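Local coordinates for hydroxyethylphosphonate dioxygenase (Streptomyces albus, PDB 6B9R), which probably uses iron and dioxygen to cleave 2-hydroxyethylphosphonate into hydroxymethylphosphonate and formate, at residues A[80-85]-A[395-400]; A[86-91]-A[375-380]; A[152-157]-A[179-184]; A[159-164]-A[201-206]. All coordinates share one frame; numbering follows the deposited sequence.

Interaction 1: A[80-85]-A[395-400]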
loop_
_atom_site.group_PDB
_atom_site.type_symbol
_atom_site.label_atom_id
_atom_site.label_comp_id
_atom_site.label_asym_id
_atom_site.label_seq_id
_atom_site.Cartn_x
_atom_site.Cartn_y
_atom_site.Cartn_z
ATOM N N ASN A 80 8.978 -12.597 11.579
ATOM C CA ASN A 80 10.254 -12.595 10.880
ATOM C C ASN A 80 10.719 -14.043 10.860
ATOM O O ASN A 80 11.055 -14.602 11.911
ATOM C CB ASN A 80 11.275 -11.690 11.570
ATOM C CG ASN A 80 12.601 -11.615 10.798
ATOM O OD1 ASN A 80 13.028 -12.585 10.178
ATOM N ND2 ASN A 80 13.239 -10.456 10.822
ATOM N N ASP A 81 10.692 -14.664 9.683
ATOM C CA ASP A 81 11.216 -16.015 9.521
ATOM C C ASP A 81 12.456 -16.039 8.629
ATOM O O ASP A 81 12.860 -17.113 8.183
ATOM C CB ASP A 81 10.123 -16.956 8.986
ATOM C CG ASP A 81 9.525 -16.490 7.672
ATOM O OD1 ASP A 81 10.195 -15.727 6.952
ATOM O OD2 ASP A 81 8.378 -16.889 7.359
ATOM N N THR A 82 13.067 -14.877 8.378
ATOM C CA THR A 82 14.295 -14.755 7.590
ATOM C C THR A 82 15.338 -13.971 8.393
ATOM O O THR A 82 15.753 -12.874 8.001
ATOM C CB THR A 82 14.000 -14.068 6.260
ATOM O OG1 THR A 82 12.766 -14.570 5.723
ATOM C CG2 THR A 82 15.115 -14.326 5.261
ATOM N N PRO A 83 15.781 -14.512 9.533
ATOM C CA PRO A 83 16.601 -13.706 10.463
ATOM C C PRO A 83 17.967 -13.320 9.926
ATOM O O PRO A 83 18.529 -12.327 10.400
ATOM C CB PRO A 83 16.734 -14.613 11.695
ATOM C CG PRO A 83 16.556 -15.999 11.158
ATOM C CD PRO A 83 15.503 -15.854 10.076
ATOM N N GLN A 84 18.524 -14.067 8.969
ATOM C CA GLN A 84 19.789 -13.697 8.338
ATOM C C GLN A 84 19.609 -12.860 7.070
ATOM O O GLN A 84 20.606 -12.521 6.418
ATOM C CB GLN A 84 20.603 -14.963 8.029
ATOM C CG GLN A 84 20.847 -15.825 9.285
ATOM C CD GLN A 84 21.733 -17.030 9.024
ATOM O OE1 GLN A 84 21.854 -17.497 7.893
ATOM N NE2 GLN A 84 22.368 -17.536 10.079
ATOM N N GLY A 85 18.370 -12.512 6.703
ATOM C CA GLY A 85 18.111 -11.681 5.552
ATOM C C GLY A 85 18.011 -12.451 4.250
ATOM O O GLY A 85 17.504 -11.919 3.253
ATOM N N SER A 395 16.113 -23.469 -3.429
ATOM C CA SER A 395 15.604 -22.129 -3.677
ATOM C C SER A 395 15.982 -21.228 -2.506
ATOM O O SER A 395 16.455 -21.691 -1.462
ATOM C CB SER A 395 14.081 -22.143 -3.908
ATOM O OG SER A 395 13.421 -22.893 -2.887
ATOM N N ALA A 396 15.792 -19.924 -2.687
ATOM C CA ALA A 396 16.094 -18.999 -1.604
ATOM C C ALA A 396 15.146 -17.813 -1.660
ATOM O O ALA A 396 14.632 -17.446 -2.720
ATOM C CB ALA A 396 17.547 -18.508 -1.652
ATOM N N TYR A 397 14.922 -17.224 -0.491
ATOM C CA TYR A 397 14.171 -15.992 -0.344
ATOM C C TYR A 397 15.099 -14.927 0.227
ATOM O O TYR A 397 15.882 -15.215 1.139
ATOM C CB TYR A 397 12.963 -16.187 0.578
ATOM C CG TYR A 397 12.431 -14.863 1.012
ATOM C CD1 TYR A 397 11.786 -14.029 0.104
ATOM C CD2 TYR A 397 12.617 -14.416 2.312
ATOM C CE1 TYR A 397 11.319 -12.795 0.485
ATOM C CE2 TYR A 397 12.149 -13.177 2.707
ATOM C CZ TYR A 397 11.499 -12.374 1.792
ATOM O OH TYR A 397 11.047 -11.136 2.180
ATOM N N VAL A 398 15.021 -13.703 -0.315
ATOM C CA VAL A 398 15.870 -12.584 0.084
ATOM C C VAL A 398 14.993 -11.370 0.369
ATOM O O VAL A 398 14.160 -11.001 -0.465
ATOM C CB VAL A 398 16.904 -12.229 -1.003
ATOM C CG1 VAL A 398 18.020 -11.355 -0.418
ATOM C CG2 VAL A 398 17.475 -13.499 -1.687
ATOM N N ILE A 399 15.180 -10.748 1.536
ATOM C CA ILE A 399 14.430 -9.536 1.876
ATOM C C ILE A 399 14.998 -8.361 1.089
ATOM O O ILE A 399 16.139 -8.435 0.594
ATOM C CB ILE A 399 14.459 -9.233 3.391
ATOM C CG1 ILE A 399 15.854 -8.770 3.846
ATOM C CG2 ILE A 399 13.926 -10.421 4.182
ATOM C CD1 ILE A 399 15.888 -8.253 5.331
ATOM N N PRO A 400 14.244 -7.266 0.950
ATOM C CA PRO A 400 14.799 -6.063 0.315
ATOM C C PRO A 400 16.081 -5.601 1.000
ATOM O O PRO A 400 16.260 -5.768 2.207
ATOM C CB PRO A 400 13.684 -5.022 0.490
ATOM C CG PRO A 400 12.428 -5.825 0.621
ATOM C CD PRO A 400 12.832 -7.092 1.342
#
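A threonine hydroxyl at the edge of a tyrosine ring is the unusual feature of this contact: T82 OG1 lies near the plane of the Y397 ring, 3.4 Å from CE2, and the two side chains cross at about a right angle. With chi1 at -41°, OG1 stands beside the backbone N of T82. The hydroxyl oxygen has polar partners as well, Q119 OE1 and S117 OG. The Y397 hydroxyl is itself bonded to H364 ND1. T82 also begins a type I beta turn that ends at G85, closed by a bond of 2.9 Å from G85 N to T82 O. Here the loop enters edge strand 86-89 of a seven-stranded sheet in a cupin barrel, beside strand 395-398. The pairing begins with a nearly straight bond, I399 N to G85 O (3.1 Å, 169° at the hydrogen). G85 has a phi of 86°, at which a CB would press on the preceding carbonyl O. Over this glycine lies I399, whose CG1 is 3.6 Å from G85 O and whose CG2 is 4.2 Å from T82 CB. I399 also packs against F223 of the second subunit.

Interaction 2: A[86-91]-A[375-380]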
loop_
_atom_site.group_PDB
_atom_site.type_symbol
_atom_site.label_atom_id
_atom_site.label_comp_id
_atom_site.label_asym_id
_atom_site.label_seq_id
_atom_site.Cartn_x
_atom_site.Cartn_y
_atom_site.Cartn_z
ATOM N N LEU A 86 18.482 -13.688 4.246
ATOM C CA LEU A 86 18.364 -14.617 3.135
ATOM C C LEU A 86 18.150 -15.985 3.766
ATOM O O LEU A 86 18.754 -16.295 4.795
ATOM C CB LEU A 86 19.623 -14.599 2.244
ATOM C CG LEU A 86 19.637 -15.381 0.919
ATOM C CD1 LEU A 86 20.550 -14.718 -0.148
ATOM C CD2 LEU A 86 20.075 -16.838 1.133
ATOM N N ARG A 87 17.259 -16.781 3.190
ATOM C CA ARG A 87 17.066 -18.138 3.682
ATOM C C ARG A 87 16.925 -19.090 2.504
ATOM O O ARG A 87 16.245 -18.778 1.522
ATOM C CB ARG A 87 15.839 -18.244 4.596
ATOM C CG ARG A 87 15.546 -19.665 5.055
ATOM C CD ARG A 87 14.411 -19.722 6.091
ATOM N NE ARG A 87 13.422 -18.651 5.937
ATOM C CZ ARG A 87 12.425 -18.651 5.054
ATOM N NH1 ARG A 87 12.263 -19.662 4.208
ATOM N NH2 ARG A 87 11.585 -17.627 5.017
ATOM N N MET A 88 17.571 -20.247 2.608
ATOM C CA MET A 88 17.518 -21.258 1.568
ATOM C C MET A 88 16.527 -22.343 1.953
ATOM O O MET A 88 16.325 -22.637 3.134
ATOM C CB MET A 88 18.899 -21.878 1.324
ATOM C CG MET A 88 19.951 -20.833 1.031
ATOM S SD MET A 88 21.615 -21.497 0.815
ATOM C CE MET A 88 22.414 -19.975 0.309
ATOM N N MET A 89 15.925 -22.944 0.936
ATOM C CA MET A 89 15.095 -24.124 1.091
ATOM C C MET A 89 15.660 -25.239 0.221
ATOM O O MET A 89 16.087 -24.993 -0.912
ATOM C CB MET A 89 13.657 -23.817 0.697
ATOM C CG MET A 89 12.715 -24.976 0.945
ATOM S SD MET A 89 11.029 -24.515 0.544
ATOM C CE MET A 89 10.209 -26.045 0.989
ATOM N N ARG A 90 15.678 -26.463 0.748
ATOM C CA ARG A 90 16.345 -27.573 0.080
ATOM C C ARG A 90 15.350 -28.440 -0.688
ATOM O O ARG A 90 14.183 -28.570 -0.304
ATOM C CB ARG A 90 17.096 -28.456 1.085
ATOM C CG ARG A 90 18.041 -27.709 2.023
ATOM C CD ARG A 90 19.114 -26.969 1.250
ATOM N NE ARG A 90 20.002 -26.225 2.139
ATOM C CZ ARG A 90 20.974 -25.423 1.716
ATOM N NH1 ARG A 90 21.169 -25.262 0.415
ATOM N NH2 ARG A 90 21.739 -24.777 2.590
ATOM N N VAL A 91 15.849 -29.069 -1.752
ATOM C CA VAL A 91 15.111 -30.055 -2.538
ATOM C C VAL A 91 14.360 -31.035 -1.654
ATOM O O VAL A 91 13.181 -31.321 -1.893
ATOM C CB VAL A 91 16.062 -30.832 -3.467
ATOM C CG1 VAL A 91 15.345 -32.027 -4.082
ATOM C CG2 VAL A 91 16.588 -29.935 -4.530
ATOM N N VAL A 375 25.320 -23.174 -6.684
ATOM C CA VAL A 375 25.658 -21.750 -6.688
ATOM C C VAL A 375 26.017 -21.357 -5.261
ATOM O O VAL A 375 25.212 -21.547 -4.340
ATOM C CB VAL A 375 24.496 -20.884 -7.211
ATOM C CG1 VAL A 375 24.875 -19.393 -7.184
ATOM C CG2 VAL A 375 24.088 -21.308 -8.615
ATOM N N SER A 376 27.214 -20.808 -5.074
ATOM C CA SER A 376 27.596 -20.280 -3.769
ATOM C C SER A 376 27.073 -18.854 -3.640
ATOM O O SER A 376 27.211 -18.044 -4.562
ATOM C CB SER A 376 29.116 -20.322 -3.579
ATOM O OG SER A 376 29.591 -21.656 -3.389
ATOM N N VAL A 377 26.478 -18.546 -2.491
ATOM C CA VAL A 377 25.888 -17.237 -2.234
ATOM C C VAL A 377 26.583 -16.638 -1.025
ATOM O O VAL A 377 26.789 -17.327 -0.018
ATOM C CB VAL A 377 24.367 -17.329 -1.996
ATOM C CG1 VAL A 377 23.756 -15.931 -1.922
ATOM C CG2 VAL A 377 23.693 -18.156 -3.098
ATOM N N ARG A 378 26.959 -15.368 -1.127
ATOM C CA ARG A 378 27.599 -14.665 -0.024
ATOM C C ARG A 378 26.867 -13.350 0.181
ATOM O O ARG A 378 26.620 -12.624 -0.785
ATOM C CB ARG A 378 29.087 -14.440 -0.307
ATOM C CG ARG A 378 29.824 -15.748 -0.559
ATOM C CD ARG A 378 31.288 -15.533 -0.881
ATOM N NE ARG A 378 32.013 -16.796 -0.983
ATOM C CZ ARG A 378 32.031 -17.568 -2.068
ATOM N NH1 ARG A 378 31.355 -17.213 -3.159
ATOM N NH2 ARG A 378 32.726 -18.696 -2.064
ATOM N N TRP A 379 26.483 -13.053 1.415
ATOM C CA TRP A 379 25.647 -11.885 1.603
ATOM C C TRP A 379 25.953 -11.256 2.950
ATOM O O TRP A 379 26.606 -11.852 3.809
ATOM C CB TRP A 379 24.158 -12.246 1.445
ATOM C CG TRP A 379 23.517 -13.010 2.568
ATOM C CD1 TRP A 379 22.789 -12.481 3.596
ATOM C CD2 TRP A 379 23.503 -14.436 2.759
ATOM N NE1 TRP A 379 22.337 -13.483 4.420
ATOM C CE2 TRP A 379 22.759 -14.691 3.933
ATOM C CE3 TRP A 379 24.056 -15.519 2.059
ATOM C CZ2 TRP A 379 22.547 -15.980 4.429
ATOM C CZ3 TRP A 379 23.847 -16.806 2.551
ATOM C CH2 TRP A 379 23.093 -17.022 3.727
ATOM N N ARG A 380 25.480 -10.026 3.109
ATOM C CA ARG A 380 25.637 -9.275 4.343
ATOM C C ARG A 380 24.268 -8.817 4.825
ATOM O O ARG A 380 23.364 -8.563 4.026
ATOM C CB ARG A 380 26.565 -8.071 4.148
#
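L86 and W379 are the closest backbone pair, with CA atoms 7.9 Å apart; the axes of strands 86-89 and 375-380 pass at 9.6 Å and run roughly antiparallel, at 154°, too far apart for backbone pairing and with no hydrogen bond between them. Side chains fill the interval. L86 sets its CB over one face of the indole, 3.7 Å from the centroid of the five-membered ring and 17° off its normal, a CH-pi contact. Beyond CG the two methyls part: CD2 reaches the far end of the six-membered ring, 4.0 Å from CH2, while CD1 meets V377 CG1 at 3.9 Å. This is sheet-against-sheet packing in a cupin barrel, since strand 86-89 edges a seven-stranded sheet and strand 375-381 is the middle strand of a three-stranded one, between strands 384-390 and 403-407. The chain of M88 is extended beyond CG and slides past V377 in the opposite direction, so that CE lies 4.0 Å from V377 CB and 4.1 Å from W379 CZ3. The indole NE1 is bonded to Q84 O, a tie that would resist rotation of the ring, and the ring of Y386 also meets the indole. An alanine in place of W379 would probably open a gap beneath L86 CB and leave Q84 O without its indole donor. At the root of the methionine side chain, M88 CB lies over the centre of the R90 guanidinium.

Interaction 3: A[152-157]-A[179-184]. With FE (Fe (III) ion), chain E; 2HE ((2-hydroxyethyl)phosphonic acid), chain F.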
loop_
_atom_site.group_PDB
_atom_site.type_symbol
_atom_site.label_atom_id
_atom_site.label_comp_id
_atom_site.label_asym_id
_atom_site.label_seq_id
_atom_site.Cartn_x
_atom_site.Cartn_y
_atom_site.Cartn_z
ATOM N N TYR A 152 -1.334 -12.798 -8.894
ATOM C CA TYR A 152 -0.638 -12.705 -10.171
ATOM C C TYR A 152 0.237 -13.936 -10.369
ATOM O O TYR A 152 0.697 -14.548 -9.405
ATOM C CB TYR A 152 0.238 -11.454 -10.205
ATOM C CG TYR A 152 -0.539 -10.160 -10.142
ATOM C CD1 TYR A 152 -1.006 -9.657 -8.927
ATOM C CD2 TYR A 152 -0.792 -9.431 -11.300
ATOM C CE1 TYR A 152 -1.723 -8.470 -8.880
ATOM C CE2 TYR A 152 -1.496 -8.243 -11.261
ATOM C CZ TYR A 152 -1.952 -7.764 -10.054
ATOM O OH TYR A 152 -2.648 -6.586 -10.032
ATOM N N GLN A 153 0.487 -14.310 -11.621
ATOM C CA GLN A 153 1.392 -15.433 -11.830
ATOM C C GLN A 153 2.484 -15.098 -12.828
ATOM O O GLN A 153 2.216 -14.557 -13.902
ATOM C CB GLN A 153 0.653 -16.684 -12.292
ATOM C CG GLN A 153 1.517 -17.927 -12.200
ATOM C CD GLN A 153 0.697 -19.196 -12.334
ATOM O OE1 GLN A 153 -0.317 -19.355 -11.674
ATOM N NE2 GLN A 153 1.133 -20.099 -13.201
ATOM N N PHE A 154 3.713 -15.414 -12.450
ATOM C CA PHE A 154 4.837 -15.517 -13.363
ATOM C C PHE A 154 5.183 -16.990 -13.474
ATOM O O PHE A 154 5.424 -17.648 -12.455
ATOM C CB PHE A 154 6.056 -14.737 -12.865
ATOM C CG PHE A 154 7.292 -15.084 -13.612
ATOM C CD1 PHE A 154 7.543 -14.525 -14.855
ATOM C CD2 PHE A 154 8.173 -16.023 -13.117
ATOM C CE1 PHE A 154 8.671 -14.882 -15.579
ATOM C CE2 PHE A 154 9.301 -16.395 -13.848
ATOM C CZ PHE A 154 9.551 -15.813 -15.080
ATOM N N THR A 155 5.222 -17.505 -14.697
ATOM C CA THR A 155 5.486 -18.915 -14.915
ATOM C C THR A 155 6.697 -19.069 -15.817
ATOM O O THR A 155 6.781 -18.420 -16.863
ATOM C CB THR A 155 4.273 -19.610 -15.532
ATOM O OG1 THR A 155 3.140 -19.432 -14.667
ATOM C CG2 THR A 155 4.546 -21.088 -15.682
ATOM N N TYR A 156 7.627 -19.919 -15.401
ATOM C CA TYR A 156 8.799 -20.294 -16.183
ATOM C C TYR A 156 8.664 -21.750 -16.609
ATOM O O TYR A 156 8.373 -22.606 -15.772
ATOM C CB TYR A 156 10.070 -20.106 -15.358
ATOM C CG TYR A 156 11.312 -20.497 -16.101
ATOM C CD1 TYR A 156 11.962 -19.587 -16.915
ATOM C CD2 TYR A 156 11.836 -21.782 -15.991
ATOM C CE1 TYR A 156 13.114 -19.948 -17.606
ATOM C CE2 TYR A 156 12.978 -22.150 -16.676
ATOM C CZ TYR A 156 13.611 -21.230 -17.485
ATOM O OH TYR A 156 14.750 -21.601 -18.161
ATOM N N PHE A 157 8.870 -22.034 -17.902
ATOM C CA PHE A 157 8.594 -23.358 -18.461
ATOM C C PHE A 157 9.867 -24.187 -18.625
ATOM O O PHE A 157 10.899 -23.677 -19.064
ATOM C CB PHE A 157 7.888 -23.227 -19.812
ATOM C CG PHE A 157 6.534 -22.589 -19.720
ATOM C CD1 PHE A 157 5.417 -23.354 -19.420
ATOM C CD2 PHE A 157 6.377 -21.227 -19.919
ATOM C CE1 PHE A 157 4.157 -22.776 -19.334
ATOM C CE2 PHE A 157 5.127 -20.633 -19.836
ATOM C CZ PHE A 157 4.007 -21.407 -19.534
ATOM N N GLY A 179 12.731 -22.306 -21.027
ATOM C CA GLY A 179 13.169 -20.933 -21.096
ATOM C C GLY A 179 12.113 -19.938 -21.522
ATOM O O GLY A 179 12.362 -18.729 -21.434
ATOM N N ASP A 180 10.956 -20.397 -21.998
ATOM C CA ASP A 180 9.818 -19.513 -22.199
ATOM C C ASP A 180 9.215 -19.127 -20.844
ATOM O O ASP A 180 9.492 -19.738 -19.806
ATOM C CB ASP A 180 8.755 -20.178 -23.073
ATOM C CG ASP A 180 9.264 -20.493 -24.466
ATOM O OD1 ASP A 180 10.169 -19.781 -24.926
ATOM O OD2 ASP A 180 8.746 -21.433 -25.095
ATOM N N SER A 181 8.373 -18.099 -20.868
ATOM C CA SER A 181 7.762 -17.623 -19.631
ATOM C C SER A 181 6.528 -16.795 -19.956
ATOM O O SER A 181 6.364 -16.297 -21.069
ATOM C CB SER A 181 8.762 -16.814 -18.799
ATOM O OG SER A 181 9.200 -15.661 -19.501
ATOM N N VAL A 182 5.665 -16.631 -18.956
ATOM C CA VAL A 182 4.445 -15.860 -19.142
ATOM C C VAL A 182 4.126 -15.173 -17.824
ATOM O O VAL A 182 4.470 -15.670 -16.749
ATOM C CB VAL A 182 3.281 -16.756 -19.612
ATOM C CG1 VAL A 182 3.026 -17.861 -18.604
ATOM C CG2 VAL A 182 2.007 -15.931 -19.889
ATOM N N TRP A 183 3.516 -13.998 -17.926
ATOM C CA TRP A 183 3.051 -13.228 -16.778
ATOM C C TRP A 183 1.555 -13.007 -16.954
ATOM O O TRP A 183 1.100 -12.699 -18.057
ATOM C CB TRP A 183 3.807 -11.884 -16.678
ATOM C CG TRP A 183 3.449 -11.031 -15.473
ATOM C CD1 TRP A 183 4.108 -10.981 -14.267
ATOM C CD2 TRP A 183 2.369 -10.100 -15.377
ATOM N NE1 TRP A 183 3.496 -10.072 -13.431
ATOM C CE2 TRP A 183 2.422 -9.524 -14.086
ATOM C CE3 TRP A 183 1.355 -9.697 -16.257
ATOM C CZ2 TRP A 183 1.508 -8.569 -13.662
ATOM C CZ3 TRP A 183 0.445 -8.750 -15.834
ATOM C CH2 TRP A 183 0.526 -8.191 -14.550
ATOM N N GLY A 184 0.782 -13.175 -15.886
ATOM C CA GLY A 184 -0.664 -13.258 -16.014
ATOM C C GLY A 184 -1.389 -12.551 -14.885
ATOM O O GLY A 184 -0.909 -12.480 -13.751
HETATM FE FE FE E . -1.983 -20.669 -11.474
HETATM O O3 2HE F . -3.046 -22.735 -10.660
HETATM P P 2HE F . -3.107 -24.207 -10.864
HETATM O O1 2HE F . -4.519 -24.623 -11.515
HETATM O O2 2HE F . -2.893 -25.005 -9.475
HETATM C CA 2HE F . -1.763 -24.589 -12.011
HETATM C CB 2HE F . -0.578 -23.707 -11.627
HETATM O O4 2HE F . -0.751 -22.359 -12.090
HETATM O O HOH W 1 -0.342 -21.273 -9.610
#
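Y152 and W183 lie side by side and point the same way, their ring planes 34° apart, and Y152 CD2 comes within 3.4 Å of W183 CZ2. At the other end of the strand pair, the ring of Y156 reaches across to G179, with OH 3.4 Å from its CA. An alanine at Y156, without the ring and its hydroxyl, would probably open a gap beside the G179 backbone. F157 is turned differently, presenting its edge: V182 CG1 sits near the ring plane, 3.7 Å from CE2, while T155 CG2 lies over a face. V182 CG1 can also touch T155 CB because chi1 (59°) sets it between the backbone N and the carbonyl carbon. Q153 projects from the sheet face that also bears T155 and V182, and its extended chain delivers OE1 to the iron at 2.1 Å; H149 and H190 are the other protein ligands. Q153 NE2 gives a short, in-plane bond to T155 OG1 (2.6 Å). A second bond runs from Q153 NE2 to substrate O4 (3.1 Å), and T155, in the second shell, probably helps fix the turn of the amide. Six backbone bonds join the segments, among them T155 N to V182 O (2.9 Å). In this antiparallel sheet of the iron-binding cupin barrel, strand 152-158 is flanked on its other side by strand 202-208, and strand 181-184 by strand 307-310.

Interaction 4: A[159-164]-A[201-206]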
loop_
_atom_site.group_PDB
_atom_site.type_symbol
_atom_site.label_atom_id
_atom_site.label_comp_id
_atom_site.label_asym_id
_atom_site.label_seq_id
_atom_site.Cartn_x
_atom_site.Cartn_y
_atom_site.Cartn_z
ATOM N N GLY A 159 10.798 -27.875 -20.487
ATOM C CA GLY A 159 10.339 -28.984 -21.283
ATOM C C GLY A 159 9.110 -28.635 -22.095
ATOM O O GLY A 159 8.669 -27.480 -22.132
ATOM N N PRO A 160 8.538 -29.637 -22.773
ATOM C CA PRO A 160 7.430 -29.396 -23.725
ATOM C C PRO A 160 6.078 -29.258 -23.033
ATOM O O PRO A 160 5.215 -30.140 -23.080
ATOM C CB PRO A 160 7.510 -30.629 -24.635
ATOM C CG PRO A 160 8.013 -31.714 -23.717
ATOM C CD PRO A 160 9.001 -31.037 -22.799
ATOM N N VAL A 161 5.886 -28.116 -22.374
ATOM C CA VAL A 161 4.661 -27.800 -21.649
ATOM C C VAL A 161 3.734 -27.000 -22.554
ATOM O O VAL A 161 4.174 -26.056 -23.227
ATOM C CB VAL A 161 4.977 -27.017 -20.363
ATOM C CG1 VAL A 161 3.685 -26.546 -19.701
ATOM C CG2 VAL A 161 5.806 -27.881 -19.395
ATOM N N ASN A 162 2.456 -27.371 -22.577
ATOM C CA ASN A 162 1.432 -26.560 -23.232
ATOM C C ASN A 162 0.781 -25.647 -22.200
ATOM O O ASN A 162 0.409 -26.100 -21.113
ATOM C CB ASN A 162 0.364 -27.436 -23.897
ATOM C CG ASN A 162 0.765 -27.893 -25.277
ATOM O OD1 ASN A 162 1.827 -27.521 -25.781
ATOM N ND2 ASN A 162 -0.086 -28.700 -25.907
ATOM N N TYR A 163 0.630 -24.370 -22.556
ATOM C CA TYR A 163 0.004 -23.354 -21.719
ATOM C C TYR A 163 -1.377 -23.035 -22.281
ATOM O O TYR A 163 -1.508 -22.670 -23.454
ATOM C CB TYR A 163 0.857 -22.090 -21.660
ATOM C CG TYR A 163 0.273 -21.007 -20.782
ATOM C CD1 TYR A 163 -0.057 -21.273 -19.463
ATOM C CD2 TYR A 163 0.047 -19.725 -21.268
ATOM C CE1 TYR A 163 -0.591 -20.300 -18.646
ATOM C CE2 TYR A 163 -0.509 -18.739 -20.446
ATOM C CZ TYR A 163 -0.813 -19.037 -19.146
ATOM O OH TYR A 163 -1.351 -18.068 -18.330
ATOM N N TYR A 164 -2.400 -23.183 -21.450
ATOM C CA TYR A 164 -3.779 -22.902 -21.827
ATOM C C TYR A 164 -4.281 -21.712 -21.029
ATOM O O TYR A 164 -4.013 -21.607 -19.830
ATOM C CB TYR A 164 -4.675 -24.114 -21.566
ATOM C CG TYR A 164 -4.189 -25.378 -22.226
ATOM C CD1 TYR A 164 -3.184 -26.144 -21.649
ATOM C CD2 TYR A 164 -4.736 -25.806 -23.428
ATOM C CE1 TYR A 164 -2.729 -27.298 -22.257
ATOM C CE2 TYR A 164 -4.290 -26.957 -24.047
ATOM C CZ TYR A 164 -3.293 -27.702 -23.453
ATOM O OH TYR A 164 -2.850 -28.848 -24.061
ATOM N N ALA A 201 8.638 -32.328 -17.880
ATOM C CA ALA A 201 7.741 -31.242 -18.271
ATOM C C ALA A 201 7.173 -30.644 -16.996
ATOM O O ALA A 201 6.339 -31.277 -16.340
ATOM C CB ALA A 201 6.623 -31.737 -19.191
ATOM N N TYR A 202 7.641 -29.454 -16.628
ATOM C CA TYR A 202 7.195 -28.840 -15.386
ATOM C C TYR A 202 7.354 -27.330 -15.485
ATOM O O TYR A 202 7.900 -26.803 -16.456
ATOM C CB TYR A 202 7.946 -29.413 -14.182
ATOM C CG TYR A 202 9.450 -29.200 -14.164
ATOM C CD1 TYR A 202 10.310 -30.116 -14.760
ATOM C CD2 TYR A 202 10.008 -28.108 -13.516
ATOM C CE1 TYR A 202 11.680 -29.936 -14.731
ATOM C CE2 TYR A 202 11.382 -27.920 -13.484
ATOM C CZ TYR A 202 12.212 -28.836 -14.093
ATOM O OH TYR A 202 13.582 -28.660 -14.059
ATOM N N ILE A 203 6.830 -26.630 -14.475
ATOM C CA ILE A 203 6.907 -25.180 -14.414
ATOM C C ILE A 203 7.355 -24.758 -13.022
ATOM O O ILE A 203 7.183 -25.477 -12.038
ATOM C CB ILE A 203 5.568 -24.493 -14.760
ATOM C CG1 ILE A 203 4.492 -24.818 -13.707
ATOM C CG2 ILE A 203 5.112 -24.852 -16.184
ATOM C CD1 ILE A 203 3.129 -24.240 -14.044
ATOM N N LEU A 204 7.942 -23.579 -12.963
ATOM C CA LEU A 204 8.066 -22.830 -11.718
ATOM C C LEU A 204 6.970 -21.781 -11.792
ATOM O O LEU A 204 7.097 -20.789 -12.515
ATOM C CB LEU A 204 9.455 -22.218 -11.553
ATOM C CG LEU A 204 10.568 -23.134 -11.008
ATOM C CD1 LEU A 204 10.296 -23.548 -9.562
ATOM C CD2 LEU A 204 10.774 -24.372 -11.872
ATOM N N ALA A 205 5.869 -22.046 -11.084
ATOM C CA ALA A 205 4.697 -21.167 -11.019
ATOM C C ALA A 205 4.884 -20.241 -9.826
ATOM O O ALA A 205 4.563 -20.601 -8.689
ATOM C CB ALA A 205 3.413 -21.986 -10.892
ATOM N N LEU A 206 5.435 -19.054 -10.080
ATOM C CA LEU A 206 5.790 -18.118 -9.025
ATOM C C LEU A 206 4.663 -17.094 -8.897
ATOM O O LEU A 206 4.700 -16.002 -9.473
ATOM C CB LEU A 206 7.144 -17.459 -9.337
ATOM C CG LEU A 206 8.287 -18.394 -9.785
ATOM C CD1 LEU A 206 9.617 -17.639 -9.911
ATOM C CD2 LEU A 206 8.436 -19.594 -8.853
#
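V161 gives its backbone N to G159 O at 2.9 Å, the shortest polar bond within the two segments, and so closes an inverse gamma turn centred on P160. The turn joins two sheets of the iron-binding cupin barrel: the chain leaves strand 152-158 of a seven-stranded sheet and enters strand 161-167, the middle of a three-stranded one, and it packs here on strand 202-208 without any hydrogen bond across. With chi1 at 173°, V161 has CG1 anti to the backbone N and CG2 beside it, and the two methyls serve different partners. CG2 rests on the backbone at the start of strand 202-208, 3.7 Å from Y202 N and 3.8 Å from Y202 O, and it also meets A201 CB at 3.9 Å. P160 adds a looser touch, its CD being 4.4 Å from A201 CB. G159 has a phi of 82°, and a CB there would stand only 3.3 Å from A201 CA and would clash with P160 CD. M129 of strand 123-129 touches both V161 and I203, and F192 packs on I203 as well. The side chain of I203 is about 4 Å from the bound substrate at the nearest atoms, which places the I203 end of the contact beside the substrate. The other methyl of V161, CG1, meets I203 CG2 at 4.2 Å, the two side chains crossing at about a right angle.

How the interactions relate
All four contacts are largely buried. Interactions 1 and 2 lie at one edge of a seven-stranded sheet, centres 9 Å apart: strands 395-398 and 86-89 are neighbours there, tied by a probable bond from M89 N to S395 O, and W379 NE1 of interaction 2 probably bonds Q84 O of interaction 1. Interactions 3 and 4, centres 8 Å apart, share another seven-stranded sheet, where strands 152-158 and 202-208 pair. The two groups do not touch. Chemistry follows place: interaction 3, within one sheet, is dense in backbone bonds and holds an iron ligand, whereas interactions 2 and 4 bridge separate sheets chiefly by apolar packing. Interaction 1 combines a single backbone bond with loop packing. Interactions 1 and 3 both reach the second subunit.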